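Local coordinates for protein translation initiation factor eIF2B subunit delta (Schizosaccharomyces pombe, PDB 5B04) that forms part of the eIF2B complex, which catalyses the exchange of GDP for GTP on the gamma subunit of initiation factor eIF2, at residues V336-M346 with V370-F381; N349-L360 with L430-I440. All coordinates share one frame; numbering follows the deposited sequence.

Contact 1 of 2, residues V336-M346 with V370-F381; sequences VTKIFLGGHAM and VPVIACCESYKF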
loop_
_atom_site.group_PDB
_atom_site.type_symbol
_atom_site.label_atom_id
_atom_site.label_comp_id
_atom_site.label_asym_id
_atom_site.label_seq_id
_atom_site.Cartn_x
_atom_site.Cartn_y
_atom_site.Cartn_z
ATOM N N VAL G 336 18.567 6.866 20.742
ATOM C CA VAL G 336 18.744 8.052 19.908
ATOM C C VAL G 336 17.741 9.157 20.233
ATOM O O VAL G 336 16.555 8.893 20.430
ATOM C CB VAL G 336 18.627 7.689 18.413
ATOM C CG1 VAL G 336 18.887 8.905 17.540
ATOM C CG2 VAL G 336 19.592 6.569 18.066
ATOM N N THR G 337 18.227 10.396 20.287
ATOM C CA THR G 337 17.368 11.551 20.529
ATOM C C THR G 337 17.247 12.437 19.291
ATOM O O THR G 337 16.266 13.163 19.137
ATOM C CB THR G 337 17.883 12.404 21.703
ATOM O OG1 THR G 337 19.196 12.896 21.402
ATOM C CG2 THR G 337 17.933 11.583 22.981
ATOM N N LYS G 338 18.248 12.380 18.416
ATOM C CA LYS G 338 18.238 13.170 17.185
ATOM C C LYS G 338 18.894 12.433 16.021
ATOM O O LYS G 338 19.865 11.699 16.204
ATOM C CB LYS G 338 18.936 14.514 17.401
ATOM C CG LYS G 338 18.073 15.562 18.082
ATOM C CD LYS G 338 18.806 16.884 18.223
ATOM C CE LYS G 338 17.941 17.913 18.931
ATOM N NZ LYS G 338 17.591 17.485 20.314
ATOM N N ILE G 339 18.356 12.640 14.823
ATOM C CA ILE G 339 18.896 12.025 13.615
ATOM C C ILE G 339 19.318 13.088 12.607
ATOM O O ILE G 339 18.525 13.953 12.235
ATOM C CB ILE G 339 17.874 11.083 12.953
ATOM C CG1 ILE G 339 17.488 9.956 13.911
ATOM C CG2 ILE G 339 18.432 10.510 11.659
ATOM C CD1 ILE G 339 16.333 9.113 13.423
ATOM N N PHE G 340 20.570 13.018 12.166
ATOM C CA PHE G 340 21.094 13.975 11.198
ATOM C C PHE G 340 21.438 13.288 9.884
ATOM O O PHE G 340 22.159 12.290 9.861
ATOM C CB PHE G 340 22.326 14.687 11.758
ATOM C CG PHE G 340 22.002 15.768 12.750
ATOM C CD1 PHE G 340 21.443 15.457 13.977
ATOM C CD2 PHE G 340 22.262 17.095 12.453
ATOM C CE1 PHE G 340 21.147 16.450 14.891
ATOM C CE2 PHE G 340 21.969 18.093 13.364
ATOM C CZ PHE G 340 21.410 17.769 14.584
ATOM N N LEU G 341 20.917 13.830 8.788
ATOM C CA LEU G 341 21.107 13.224 7.477
ATOM C C LEU G 341 21.711 14.195 6.470
ATOM O O LEU G 341 21.310 15.355 6.389
ATOM C CB LEU G 341 19.775 12.696 6.943
ATOM C CG LEU G 341 19.012 11.732 7.850
ATOM C CD1 LEU G 341 17.671 11.374 7.234
ATOM C CD2 LEU G 341 19.834 10.481 8.113
ATOM N N GLY G 342 22.684 13.707 5.709
ATOM C CA GLY G 342 23.209 14.443 4.577
ATOM C C GLY G 342 22.465 13.986 3.339
ATOM O O GLY G 342 22.029 12.838 3.266
ATOM N N GLY G 343 22.310 14.877 2.367
ATOM C CA GLY G 343 21.535 14.554 1.185
ATOM C C GLY G 343 22.310 14.641 -0.112
ATOM O O GLY G 343 23.097 15.563 -0.321
ATOM N N HIS G 344 22.089 13.665 -0.986
ATOM C CA HIS G 344 22.626 13.718 -2.338
ATOM C C HIS G 344 21.839 14.749 -3.135
ATOM O O HIS G 344 22.387 15.444 -3.992
ATOM C CB HIS G 344 22.559 12.343 -3.006
ATOM C CG HIS G 344 22.816 12.374 -4.482
ATOM N ND1 HIS G 344 21.954 11.812 -5.397
ATOM C CD2 HIS G 344 23.834 12.903 -5.199
ATOM C CE1 HIS G 344 22.431 11.990 -6.616
ATOM N NE2 HIS G 344 23.570 12.651 -6.523
ATOM N N ALA G 345 20.548 14.840 -2.828
ATOM C CA ALA G 345 19.652 15.799 -3.459
ATOM C C ALA G 345 18.338 15.884 -2.693
ATOM O O ALA G 345 17.913 14.915 -2.062
ATOM C CB ALA G 345 19.393 15.420 -4.906
ATOM N N MET G 346 17.697 17.046 -2.748
ATOM C CA MET G 346 16.388 17.225 -2.134
ATOM C C MET G 346 15.341 17.449 -3.221
ATOM O O MET G 346 15.418 18.418 -3.976
ATOM C CB MET G 346 16.406 18.396 -1.151
ATOM C CG MET G 346 15.258 18.386 -0.156
ATOM S SD MET G 346 15.508 17.205 1.183
ATOM C CE MET G 346 17.056 17.792 1.862
ATOM N N VAL G 370 11.613 10.557 17.013
ATOM C CA VAL G 370 12.900 11.224 16.862
ATOM C C VAL G 370 12.902 12.146 15.646
ATOM O O VAL G 370 12.539 11.728 14.546
ATOM C CB VAL G 370 14.048 10.205 16.728
ATOM C CG1 VAL G 370 15.386 10.919 16.660
ATOM C CG2 VAL G 370 14.025 9.224 17.889
ATOM N N PRO G 371 13.300 13.412 15.845
ATOM C CA PRO G 371 13.389 14.391 14.756
ATOM C C PRO G 371 14.340 13.956 13.645
ATOM O O PRO G 371 15.459 13.525 13.920
ATOM C CB PRO G 371 13.920 15.645 15.457
ATOM C CG PRO G 371 13.489 15.492 16.871
ATOM C CD PRO G 371 13.580 14.022 17.156
ATOM N N VAL G 372 13.884 14.066 12.401
ATOM C CA VAL G 372 14.725 13.771 11.249
ATOM C C VAL G 372 15.202 15.070 10.612
ATOM O O VAL G 372 14.407 15.835 10.066
ATOM C CB VAL G 372 13.980 12.922 10.206
ATOM C CG1 VAL G 372 14.813 12.779 8.943
ATOM C CG2 VAL G 372 13.636 11.557 10.783
ATOM N N ILE G 373 16.506 15.315 10.688
ATOM C CA ILE G 373 17.074 16.577 10.233
ATOM C C ILE G 373 17.909 16.404 8.969
ATOM O O ILE G 373 18.993 15.820 9.002
ATOM C CB ILE G 373 17.942 17.215 11.332
ATOM C CG1 ILE G 373 17.124 17.385 12.614
ATOM C CG2 ILE G 373 18.503 18.548 10.863
ATOM C CD1 ILE G 373 17.919 17.915 13.784
ATOM N N ALA G 374 17.399 16.920 7.855
ATOM C CA ALA G 374 18.091 16.826 6.576
ATOM C C ALA G 374 18.996 18.030 6.345
ATOM O O ALA G 374 18.543 19.175 6.373
ATOM C CB ALA G 374 17.088 16.694 5.441
ATOM N N CYS G 375 20.279 17.765 6.119
ATOM C CA CYS G 375 21.251 18.822 5.862
ATOM C C CYS G 375 21.711 18.791 4.410
ATOM O O CYS G 375 22.489 17.923 4.014
ATOM C CB CYS G 375 22.451 18.686 6.798
ATOM S SG CYS G 375 22.031 18.754 8.552
ATOM N N CYS G 376 21.229 19.742 3.619
ATOM C CA CYS G 376 21.534 19.767 2.195
ATOM C C CYS G 376 21.797 21.181 1.691
ATOM O O CYS G 376 21.049 22.108 1.996
ATOM C CB CYS G 376 20.389 19.134 1.402
ATOM S SG CYS G 376 20.717 18.921 -0.362
ATOM N N GLU G 377 22.868 21.337 0.921
ATOM C CA GLU G 377 23.170 22.610 0.279
ATOM C C GLU G 377 22.112 22.917 -0.778
ATOM O O GLU G 377 21.537 22.004 -1.370
ATOM C CB GLU G 377 24.569 22.584 -0.344
ATOM C CG GLU G 377 25.719 22.572 0.663
ATOM C CD GLU G 377 25.990 21.199 1.260
ATOM O OE1 GLU G 377 27.072 21.016 1.856
ATOM O OE2 GLU G 377 25.128 20.304 1.139
ATOM N N SER G 378 21.857 24.201 -1.010
ATOM C CA SER G 378 20.767 24.626 -1.885
ATOM C C SER G 378 20.954 24.191 -3.335
ATOM O O SER G 378 19.983 23.874 -4.021
ATOM C CB SER G 378 20.604 26.146 -1.833
ATOM O OG SER G 378 21.782 26.798 -2.277
ATOM N N TYR G 379 22.199 24.173 -3.800
ATOM C CA TYR G 379 22.480 23.872 -5.201
ATOM C C TYR G 379 22.215 22.406 -5.534
ATOM O O TYR G 379 22.249 22.012 -6.700
ATOM C CB TYR G 379 23.926 24.235 -5.548
ATOM C CG TYR G 379 24.944 23.196 -5.140
ATOM C CD1 TYR G 379 25.285 23.013 -3.807
ATOM C CD2 TYR G 379 25.574 22.403 -6.091
ATOM C CE1 TYR G 379 26.220 22.065 -3.431
ATOM C CE2 TYR G 379 26.507 21.454 -5.725
ATOM C CZ TYR G 379 26.827 21.289 -4.395
ATOM O OH TYR G 379 27.756 20.343 -4.027
ATOM N N LYS G 380 21.951 21.603 -4.507
ATOM C CA LYS G 380 21.630 20.196 -4.708
ATOM C C LYS G 380 20.120 19.975 -4.738
ATOM O O LYS G 380 19.651 18.838 -4.783
ATOM C CB LYS G 380 22.278 19.337 -3.620
ATOM C CG LYS G 380 23.796 19.279 -3.720
ATOM C CD LYS G 380 24.389 18.223 -2.804
ATOM C CE LYS G 380 24.183 18.575 -1.344
ATOM N NZ LYS G 380 24.930 17.656 -0.439
ATOM N N PHE G 381 19.364 21.068 -4.715
ATOM C CA PHE G 381 17.920 20.994 -4.905
ATOM C C PHE G 381 17.653 20.702 -6.376
ATOM O O PHE G 381 18.422 21.121 -7.241
ATOM C CB PHE G 381 17.222 22.294 -4.485
ATOM C CG PHE G 381 17.222 22.553 -2.998
ATOM C CD1 PHE G 381 18.023 21.818 -2.137
ATOM C CD2 PHE G 381 16.407 23.537 -2.463
ATOM C CE1 PHE G 381 18.015 22.067 -0.777
ATOM C CE2 PHE G 381 16.394 23.789 -1.104
ATOM C CZ PHE G 381 17.199 23.053 -0.260
#

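Contact 2 of 2, residues N349-L360 with L430-I440; sequences NGALYSRAGTSL and LKYDVTPPRLI. With PO4 (phosphate ion), chain P.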
loop_
_atom_site.group_PDB
_atom_site.type_symbol
_atom_site.label_atom_id
_atom_site.label_comp_id
_atom_site.label_asym_id
_atom_site.label_seq_id
_atom_site.Cartn_x
_atom_site.Cartn_y
_atom_site.Cartn_z
ATOM N N ASN G 349 9.203 17.807 -4.259
ATOM C CA ASN G 349 7.993 17.505 -3.502
ATOM C C ASN G 349 8.283 17.479 -2.007
ATOM O O ASN G 349 7.394 17.219 -1.196
ATOM C CB ASN G 349 7.386 16.173 -3.944
ATOM C CG ASN G 349 8.156 14.979 -3.421
ATOM O OD1 ASN G 349 9.374 14.894 -3.575
ATOM N ND2 ASN G 349 7.447 14.050 -2.790
ATOM N N GLY G 350 9.534 17.751 -1.652
ATOM C CA GLY G 350 9.941 17.805 -0.260
ATOM C C GLY G 350 10.625 16.536 0.208
ATOM O O GLY G 350 11.040 16.434 1.361
ATOM N N ALA G 351 10.745 15.565 -0.691
ATOM C CA ALA G 351 11.346 14.281 -0.350
ATOM C C ALA G 351 12.869 14.351 -0.368
ATOM O O ALA G 351 13.457 15.117 -1.131
ATOM C CB ALA G 351 10.856 13.199 -1.299
ATOM N N LEU G 352 13.496 13.540 0.478
ATOM C CA LEU G 352 14.950 13.478 0.560
ATOM C C LEU G 352 15.499 12.322 -0.270
ATOM O O LEU G 352 15.080 11.174 -0.110
ATOM C CB LEU G 352 15.397 13.342 2.017
ATOM C CG LEU G 352 16.850 12.934 2.274
ATOM C CD1 LEU G 352 17.816 13.969 1.719
ATOM C CD2 LEU G 352 17.086 12.719 3.762
ATOM N N TYR G 353 16.439 12.633 -1.155
ATOM C CA TYR G 353 17.055 11.630 -2.016
ATOM C C TYR G 353 18.502 11.388 -1.599
ATOM O O TYR G 353 19.407 12.105 -2.022
ATOM C CB TYR G 353 16.982 12.072 -3.481
ATOM C CG TYR G 353 17.519 11.065 -4.475
ATOM C CD1 TYR G 353 16.732 10.010 -4.920
ATOM C CD2 TYR G 353 18.805 11.182 -4.985
ATOM C CE1 TYR G 353 17.217 9.093 -5.835
ATOM C CE2 TYR G 353 19.297 10.270 -5.899
ATOM C CZ TYR G 353 18.500 9.229 -6.321
ATOM O OH TYR G 353 18.992 8.321 -7.230
ATOM N N SER G 354 18.712 10.377 -0.760
ATOM C CA SER G 354 20.046 10.071 -0.255
ATOM C C SER G 354 20.383 8.592 -0.423
ATOM O O SER G 354 19.799 7.908 -1.262
ATOM C CB SER G 354 20.165 10.473 1.216
ATOM O OG SER G 354 21.471 10.223 1.706
ATOM N N ARG G 355 21.323 8.105 0.383
ATOM C CA ARG G 355 21.800 6.729 0.274
ATOM C C ARG G 355 20.708 5.702 0.574
ATOM O O ARG G 355 19.714 6.012 1.228
ATOM C CB ARG G 355 22.997 6.508 1.198
ATOM C CG ARG G 355 24.255 7.252 0.772
ATOM C CD ARG G 355 24.650 6.911 -0.661
ATOM N NE ARG G 355 24.639 5.471 -0.910
ATOM C CZ ARG G 355 25.680 4.669 -0.714
ATOM N NH1 ARG G 355 26.826 5.161 -0.263
ATOM N NH2 ARG G 355 25.575 3.371 -0.969
ATOM N N ALA G 356 20.933 4.476 0.108
ATOM C CA ALA G 356 19.908 3.432 0.017
ATOM C C ALA G 356 19.119 3.133 1.296
ATOM O O ALA G 356 17.956 2.737 1.221
ATOM C CB ALA G 356 20.548 2.147 -0.488
ATOM N N GLY G 357 19.736 3.302 2.459
ATOM C CA GLY G 357 19.079 2.935 3.703
ATOM C C GLY G 357 18.476 4.093 4.476
ATOM O O GLY G 357 17.915 3.902 5.557
ATOM N N THR G 358 18.577 5.292 3.912
ATOM C CA THR G 358 18.207 6.520 4.613
ATOM C C THR G 358 16.726 6.585 5.001
ATOM O O THR G 358 16.386 7.075 6.079
ATOM C CB THR G 358 18.558 7.755 3.763
ATOM O OG1 THR G 358 19.922 7.664 3.333
ATOM C CG2 THR G 358 18.369 9.031 4.565
ATOM N N SER G 359 15.850 6.094 4.130
ATOM C CA SER G 359 14.416 6.103 4.412
ATOM C C SER G 359 14.075 5.228 5.612
ATOM O O SER G 359 13.194 5.564 6.403
ATOM C CB SER G 359 13.624 5.635 3.196
ATOM O OG SER G 359 14.054 4.347 2.797
ATOM N N LEU G 360 14.772 4.103 5.735
ATOM C CA LEU G 360 14.578 3.207 6.868
ATOM C C LEU G 360 14.987 3.893 8.166
ATOM O O LEU G 360 14.338 3.724 9.199
ATOM C CB LEU G 360 15.370 1.913 6.676
ATOM C CG LEU G 360 14.763 0.907 5.696
ATOM C CD1 LEU G 360 15.723 -0.242 5.435
ATOM C CD2 LEU G 360 13.433 0.389 6.223
ATOM N N LEU G 430 20.926 -1.221 -4.789
ATOM C CA LEU G 430 20.678 0.158 -5.185
ATOM C C LEU G 430 21.528 1.084 -4.329
ATOM O O LEU G 430 21.803 0.783 -3.167
ATOM C CB LEU G 430 19.198 0.515 -5.044
ATOM C CG LEU G 430 18.191 -0.349 -5.806
ATOM C CD1 LEU G 430 16.783 0.193 -5.617
ATOM C CD2 LEU G 430 18.547 -0.420 -7.279
ATOM N N LYS G 431 21.950 2.206 -4.900
ATOM C CA LYS G 431 22.777 3.152 -4.164
ATOM C C LYS G 431 21.938 4.181 -3.421
ATOM O O LYS G 431 22.348 4.684 -2.375
ATOM C CB LYS G 431 23.753 3.863 -5.104
ATOM C CG LYS G 431 24.896 2.991 -5.592
ATOM C CD LYS G 431 26.187 3.791 -5.701
ATOM C CE LYS G 431 27.362 2.896 -6.062
ATOM N NZ LYS G 431 28.655 3.634 -6.031
ATOM N N TYR G 432 20.760 4.489 -3.953
ATOM C CA TYR G 432 19.987 5.609 -3.429
ATOM C C TYR G 432 18.582 5.241 -2.965
ATOM O O TYR G 432 18.162 4.087 -3.048
ATOM C CB TYR G 432 19.921 6.716 -4.477
ATOM C CG TYR G 432 21.287 7.266 -4.811
ATOM C CD1 TYR G 432 21.954 8.100 -3.922
ATOM C CD2 TYR G 432 21.919 6.935 -6.001
ATOM C CE1 TYR G 432 23.208 8.597 -4.216
ATOM C CE2 TYR G 432 23.172 7.429 -6.304
ATOM C CZ TYR G 432 23.812 8.260 -5.408
ATOM O OH TYR G 432 25.061 8.755 -5.705
ATOM N N ASP G 433 17.860 6.249 -2.484
ATOM C CA ASP G 433 16.660 6.024 -1.693
ATOM C C ASP G 433 15.827 7.296 -1.561
ATOM O O ASP G 433 16.345 8.347 -1.183
ATOM C CB ASP G 433 17.064 5.511 -0.312
ATOM C CG ASP G 433 15.919 4.898 0.448
ATOM O OD1 ASP G 433 14.886 4.574 -0.174
ATOM O OD2 ASP G 433 16.070 4.721 1.674
ATOM N N VAL G 434 14.538 7.199 -1.868
ATOM C CA VAL G 434 13.648 8.352 -1.773
ATOM C C VAL G 434 12.878 8.352 -0.457
ATOM O O VAL G 434 11.987 7.530 -0.246
ATOM C CB VAL G 434 12.649 8.394 -2.944
ATOM C CG1 VAL G 434 11.691 9.565 -2.780
ATOM C CG2 VAL G 434 13.387 8.486 -4.269
ATOM N N THR G 435 13.229 9.283 0.425
ATOM C CA THR G 435 12.564 9.403 1.716
ATOM C C THR G 435 11.432 10.423 1.646
ATOM O O THR G 435 11.679 11.608 1.430
ATOM C CB THR G 435 13.550 9.815 2.823
ATOM O OG1 THR G 435 14.759 9.056 2.702
ATOM C CG2 THR G 435 12.937 9.579 4.193
ATOM N N PRO G 436 10.186 9.960 1.832
ATOM C CA PRO G 436 8.980 10.794 1.755
ATOM C C PRO G 436 9.032 12.008 2.681
ATOM O O PRO G 436 9.607 11.921 3.766
ATOM C CB PRO G 436 7.857 9.834 2.175
ATOM C CG PRO G 436 8.542 8.696 2.855
ATOM C CD PRO G 436 9.863 8.566 2.176
ATOM N N PRO G 437 8.435 13.130 2.248
ATOM C CA PRO G 437 8.450 14.413 2.964
ATOM C C PRO G 437 7.907 14.321 4.387
ATOM O O PRO G 437 8.411 15.006 5.277
ATOM C CB PRO G 437 7.546 15.301 2.104
ATOM C CG PRO G 437 7.614 14.702 0.748
ATOM C CD PRO G 437 7.709 13.228 0.970
ATOM N N ARG G 438 6.898 13.480 4.595
ATOM C CA ARG G 438 6.263 13.357 5.904
ATOM C C ARG G 438 7.197 12.764 6.956
ATOM O O ARG G 438 6.898 12.800 8.149
ATOM C CB ARG G 438 4.994 12.506 5.804
ATOM C CG ARG G 438 5.151 11.235 4.984
ATOM C CD ARG G 438 4.011 10.266 5.253
ATOM N NE ARG G 438 3.983 9.163 4.296
ATOM C CZ ARG G 438 3.255 8.061 4.445
ATOM N NH1 ARG G 438 2.500 7.905 5.524
ATOM N NH2 ARG G 438 3.289 7.110 3.522
ATOM N N LEU G 439 8.325 12.219 6.511
ATOM C CA LEU G 439 9.281 11.608 7.426
ATOM C C LEU G 439 10.456 12.534 7.725
ATOM O O LEU G 439 11.260 12.254 8.613
ATOM C CB LEU G 439 9.784 10.280 6.860
ATOM C CG LEU G 439 8.728 9.174 6.785
ATOM C CD1 LEU G 439 9.338 7.864 6.315
ATOM C CD2 LEU G 439 8.044 9.000 8.133
ATOM N N ILE G 440 10.554 13.634 6.985
ATOM C CA ILE G 440 11.569 14.646 7.265
ATOM C C ILE G 440 10.974 15.742 8.143
ATOM O O ILE G 440 9.971 16.361 7.786
ATOM C CB ILE G 440 12.143 15.275 5.974
ATOM C CG1 ILE G 440 13.193 14.358 5.342
ATOM C CG2 ILE G 440 12.781 16.622 6.273
ATOM C CD1 ILE G 440 12.623 13.196 4.562
HETATM P P PO4 P . 26.130 10.761 -2.441
HETATM O O1 PO4 P . 24.880 10.599 -1.609
HETATM O O2 PO4 P . 25.754 10.920 -3.895
HETATM O O3 PO4 P . 26.880 11.989 -1.980
HETATM O O4 PO4 P . 27.009 9.544 -2.278
#

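Contact 1 of 2, residues V336-M346 with V370-F381
Val-336 meets Val-370 through their CG1 methyls, the side chains crossing at about a right angle. Strand 338-342 then runs beside strand 372-375, parallel but 26° off in direction. Ile-339 N donates to Pro-371 O, and Ile-339 O accepts from Ile-373 N (2.9 Å). Ile-339 CG1 lies 3.6 Å from Val-370 CG1. Phe-340 projects from the other face of the sheet; a chi1 of -77° stands its ring beside Ile-373, whose CD1 lies over one ring face, 4.0 Å from the Phe-340 centroid, in a CH-pi contact. Leu-341 turns back to the side of Ile-339, and Leu-341 CD1 meets Val-372 CG1 at 3.6 Å. Its backbone bonds to Ile-373 O and Cys-375 N. Gly-343 N adds a weak bond to Cys-375 O; beyond it the register shifts, and the backbones meet again at Met-346 and Phe-381. Gly-343 O takes a hydrogen bond from Lys-380 NZ (2.8 Å), which also forms a salt bridge with Glu-377 OE2. Met-346 folds back on itself, bringing Met-346 CE to Ala-374 CB (3.7 Å) and Cys-376 CB. The connection runs through strands 345-346 and 352-355, then helix 358-367, which packs on Ile-339, Leu-341 and Val-372: an elaborated beta-alpha-beta crossover of a Rossmann-like sheet.

Contact 2 of 2, residues N349-L360 with L430-I440
Tyr-353 and Tyr-432 meet where strands 352-355 and 432-435 run antiparallel, in a four-stranded sheet. The backbones of Leu-352 and Thr-435 bond in both directions, and Ser-354 N bonds to Asp-433 O. The side chain of Tyr-432 can be followed outward. Tyr-432 CB lies 3.4 Å from Tyr-353 CZ. At CG the Tyr-353 ring is still near, with Tyr-353 CE2 over one face of the Tyr-432 ring; the planes are within 23° of parallel, but the rings are displaced and share little area. Tyr-432 CD1 passes 3.4 Å from Ser-354 O, which lies at the ring edge. Tyr-432 CE1 comes near the phosphate, and Tyr-432 OH hydrogen-bonds phosphate O2 at 2.9 Å; Arg-163 also bonds Tyr-432 OH. The phosphate probably came from the crystallisation liquor. The Arg-355 chain curls, and this returns Arg-355 NE to Lys-431 O (2.8 Å, 160° at the hydrogen), close to the guanidinium plane. Its NH1 forms a salt bridge with Glu-306. Arg-355 also starts a type I turn into helix 358-367. Asp-433 has CG anti to its backbone N (chi1 -164°), directed at the first turn of that helix. There Asp-433 OD2 accepts from Ser-359 N at 2.8 Å, met from above the carboxylate plane.

In the fold
The centres of contacts 1 and 2 lie about 10 Å apart, and the two touch. Their segments alternate along the chain: 336-346, 349-360, 370-381, 430-440. Contact 1 joins neighbouring strands of the mixed seven-stranded sheet. Contact 2 belongs to the smaller antiparallel sheet, which segment 336-346 also reaches through strand 345-346. That strand pairs with 352-355: His-344 and Ala-345 both face Tyr-353, a classic beta bulge, and Ala-345 O probably accepts from Tyr-353 N. The ring of His-344 stacks on Tyr-432. Helix 358-367 leads from contact 2 to strand 372-375 of contact 1. The two sheets are thus tied together within the initiation factor 2 subunit family region, and contact 2 also packs against an eIF2B beta subunit.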